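Local structure of inactive glucansucrase (Lactobacillus reuteri, 5JBD) at residues V389-H392 with D393-K396; Y703-G706 with Y707-T710. The protein belongs to glycoside hydrolase family 70, is built round a TIM-type barrel, and carries the name of an inactive glucansucrase. All coordinates share one frame; numbering follows the deposited sequence.

Both contacts belong to the TIM-type barrel of family 70. Contact 1 comes first along the chain. It spans the junction where strand 385-388 of the parallel sheet passes into helix 392-406. Contact 2 lies in the long connection between barrel strands 688-691 and 743-748, after the short strand 696-697. The two centres are about 17 Å apart. The contacts nevertheless touch: CE1 of H392 lies 3.1 Å from OH of Y707, and the two rings meet at about 25°. Both follow the C-terminal ends of barrel strands, where TIM barrels place their active sites. Glycerol, probably from the crystallisation liquor, lies near D393 and near Y707, which is consistent with a shared pocket there.

Contact 1: residues V389-H392 with D393-K396; sequences VTNH and DQRK
N391 caps the helix that starts at H392. Its OD1 accepts from Q394 N at 3.0 Å. The N-H points at OD1 with an angle of 149°, and the donor is tilted from the amide plane. Chi1 of 64° sets CG of N391 between its own N and carbonyl carbon, which turns the amide back over the first turn. ND2 of N391 and NE2 of Q394 both bond to the hydroxyl of Y323. This shared partner lies outside the turn.

The first backbone bonds of the helix follow. R395 N reaches N391 O at 3.2 Å, and K396 N reaches H392 O at 3.1 Å.

H392 and D393 lie side by side and point the same way. Their ring and carboxylate planes are 49° apart. NE2 of H392 and OD2 of D393 are not bonded directly. A water bridges them, 3.1 Å from NE2 and 2.9 Å from OD2. ND1 of H392 bonds to E654. The other oxygen of D393, OD1, forms a salt bridge with NZ of K396 at 3.4 Å; the hydrogen bond in it is weak. NZ also bonds to S186 O.

Van der Waals contact is slight. CG2 of T390 rests over one face of the R395 guanidinium, 4.0 Å from NH1. R395 itself pairs with D467 and E471, and D467 also takes the hydroxyl of T390.

The chemistry implies a helix start held by the cap and the first backbone bonds. Separately, the bonds on H392 and D393 probably limit how far either group can rotate at the barrel mouth.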
# COMPACT_ATOMS: atom_id res chain seq x y z
N VAL A 389 8.94 6.31 14.09
CA VAL A 389 8.81 7.78 13.99
C VAL A 389 8.20 8.17 12.63
O VAL A 389 7.39 9.11 12.55
CB VAL A 389 10.18 8.46 14.17
CG1 VAL A 389 10.14 9.96 13.83
CG2 VAL A 389 10.69 8.26 15.61
N THR A 390 8.63 7.48 11.56
CA THR A 390 8.09 7.74 10.22
C THR A 390 7.98 6.43 9.44
O THR A 390 8.75 5.50 9.67
CB THR A 390 9.01 8.71 9.41
OG1 THR A 390 9.56 9.72 10.27
CG2 THR A 390 8.22 9.38 8.28
N ASN A 391 7.02 6.36 8.53
CA ASN A 391 7.04 5.36 7.46
C ASN A 391 6.63 6.01 6.13
O ASN A 391 6.30 7.21 6.08
CB ASN A 391 6.19 4.13 7.82
CG ASN A 391 4.71 4.44 7.97
OD1 ASN A 391 4.14 5.21 7.19
ND2 ASN A 391 4.08 3.83 8.98
N HIS A 392 6.69 5.23 5.06
CA HIS A 392 6.43 5.76 3.70
C HIS A 392 5.03 6.40 3.55
O HIS A 392 4.88 7.41 2.87
CB HIS A 392 6.62 4.67 2.64
CG HIS A 392 5.66 3.53 2.76
ND1 HIS A 392 5.87 2.47 3.63
CD2 HIS A 392 4.47 3.31 2.18
CE1 HIS A 392 4.86 1.64 3.54
NE2 HIS A 392 3.99 2.11 2.66
N ASP A 393 4.04 5.82 4.22
CA ASP A 393 2.67 6.36 4.18
C ASP A 393 2.53 7.68 4.93
O ASP A 393 1.76 8.56 4.50
CB ASP A 393 1.66 5.37 4.77
CG ASP A 393 1.34 4.24 3.84
OD1 ASP A 393 1.12 4.50 2.64
OD2 ASP A 393 1.29 3.09 4.32
N GLN A 394 3.26 7.84 6.03
CA GLN A 394 3.16 9.09 6.80
C GLN A 394 3.82 10.28 6.07
O GLN A 394 3.30 11.40 6.14
CB GLN A 394 3.71 8.91 8.22
CG GLN A 394 2.99 7.84 9.03
CD GLN A 394 1.47 8.01 9.02
OE1 GLN A 394 0.96 9.11 9.18
NE2 GLN A 394 0.76 6.92 8.82
N ARG A 395 4.94 10.03 5.41
CA ARG A 395 5.54 11.04 4.54
C ARG A 395 4.59 11.40 3.38
O ARG A 395 4.44 12.58 3.07
CB ARG A 395 6.90 10.60 4.01
CG ARG A 395 7.65 11.71 3.28
CD ARG A 395 8.24 12.72 4.25
NE ARG A 395 9.60 12.32 4.64
CZ ARG A 395 10.14 12.44 5.85
NH1 ARG A 395 9.44 12.89 6.91
NH2 ARG A 395 11.40 12.05 6.03
N LYS A 396 3.95 10.38 2.80
CA LYS A 396 2.93 10.57 1.74
C LYS A 396 1.76 11.44 2.20
O LYS A 396 1.33 12.34 1.46
CB LYS A 396 2.42 9.22 1.22
CG LYS A 396 1.20 9.29 0.29
CD LYS A 396 0.40 8.00 0.28
CE LYS A 396 -0.34 7.81 1.60
NZ LYS A 396 -1.28 6.68 1.52
O HOH W 1 1.67 0.33 3.53

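Contact 2: residues Y703-G706 with Y707-T710; sequences YNEG and YSMT
E705 folds its carboxylate back over the chain that follows it. OE2 sits 2.9 Å from Y707 N and 3.3 Å from S708 N. Both are weak, bent hydrogen bonds, the one from S708 with an N-H angle of 141°. Two backbone N-H groups thus converge on one oxygen. CG of E705 lies between the backbone N and carbonyl carbon, and a bend at chi2 (-63°) then turns the carboxylate onto them.

The tight part lies around Y707. OE2 of E705 meets the ring at its edge, near the ring plane. CG of E705 touches CD2 of Y707 at 3.5 Å. The two side chains cross at about a right angle, with carboxylate and ring planes 30° apart. G706 takes a positive phi, a backbone shape that glycine adopts readily. Its own O is buried without a polar partner and packs against CB of M709 at 3.6 Å.

The looser side is bridged by two waters. One donates to OE2 of E705 at 2.7 Å, as a third donor to that oxygen, and also bonds to OG of S708. The second takes the N-H of G706 at 2.8 Å and donates to S708 O, linking backbone to backbone.

Beyond the turn, OH of Y707 bonds to D747, and glycerol lies near the ring. This is a glycine-containing turn in a loop on the side of the C-terminal ends of the TIM-barrel strands, with its tyrosine probably beside a pocket.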
# COMPACT_ATOMS: atom_id res chain seq x y z
N TYR A 703 3.17 5.87 -8.02
CA TYR A 703 4.54 5.85 -7.52
C TYR A 703 5.44 4.75 -8.09
O TYR A 703 6.66 4.81 -7.92
CB TYR A 703 4.53 5.76 -5.99
CG TYR A 703 3.71 6.85 -5.29
CD1 TYR A 703 4.08 8.18 -5.33
CD2 TYR A 703 2.56 6.51 -4.56
CE1 TYR A 703 3.33 9.16 -4.69
CE2 TYR A 703 1.81 7.48 -3.92
CZ TYR A 703 2.20 8.80 -3.97
OH TYR A 703 1.44 9.75 -3.33
N ASN A 704 4.86 3.76 -8.78
CA ASN A 704 5.64 2.62 -9.30
C ASN A 704 6.44 1.92 -8.18
O ASN A 704 7.56 1.45 -8.40
CB ASN A 704 6.56 3.06 -10.47
CG ASN A 704 5.92 2.85 -11.83
OD1 ASN A 704 6.33 1.98 -12.59
ND2 ASN A 704 4.90 3.64 -12.13
N GLU A 705 5.86 1.88 -6.98
CA GLU A 705 6.55 1.40 -5.77
C GLU A 705 6.44 -0.10 -5.53
O GLU A 705 7.24 -0.64 -4.76
CB GLU A 705 6.07 2.15 -4.50
CG GLU A 705 4.76 1.66 -3.87
CD GLU A 705 3.54 1.81 -4.77
OE1 GLU A 705 3.52 2.69 -5.65
OE2 GLU A 705 2.61 1.00 -4.65
N GLY A 706 5.44 -0.74 -6.12
CA GLY A 706 5.25 -2.18 -5.99
C GLY A 706 4.01 -2.69 -5.26
O GLY A 706 3.71 -3.88 -5.36
N TYR A 707 3.28 -1.83 -4.54
CA TYR A 707 1.99 -2.23 -3.97
C TYR A 707 0.89 -2.35 -5.03
O TYR A 707 -0.05 -3.15 -4.87
CB TYR A 707 1.50 -1.27 -2.87
CG TYR A 707 2.38 -1.18 -1.63
CD1 TYR A 707 2.53 -2.28 -0.78
CD2 TYR A 707 3.02 0.01 -1.29
CE1 TYR A 707 3.32 -2.19 0.37
CE2 TYR A 707 3.80 0.10 -0.14
CZ TYR A 707 3.95 -1.01 0.69
OH TYR A 707 4.71 -0.93 1.85
N SER A 708 0.99 -1.55 -6.09
CA SER A 708 0.11 -1.69 -7.26
C SER A 708 0.87 -2.55 -8.26
O SER A 708 1.70 -2.03 -9.03
CB SER A 708 -0.21 -0.32 -7.86
OG SER A 708 -1.04 0.41 -6.99
N MET A 709 0.61 -3.86 -8.23
CA MET A 709 1.40 -4.83 -9.00
C MET A 709 0.53 -5.66 -9.93
O MET A 709 -0.63 -5.95 -9.62
CB MET A 709 2.28 -5.71 -8.08
CG MET A 709 1.64 -6.99 -7.51
SD MET A 709 0.13 -6.66 -6.61
CE MET A 709 0.83 -6.39 -4.97
N THR A 710 1.12 -6.03 -11.06
CA THR A 710 0.49 -6.85 -12.08
C THR A 710 0.99 -8.30 -12.07
O THR A 710 0.38 -9.14 -12.72
CB THR A 710 0.78 -6.27 -13.49
OG1 THR A 710 2.20 -6.18 -13.71
CG2 THR A 710 0.18 -4.87 -13.62
O HOH W 2 -0.01 1.61 -4.75
O HOH W 3 3.45 -0.04 -8.00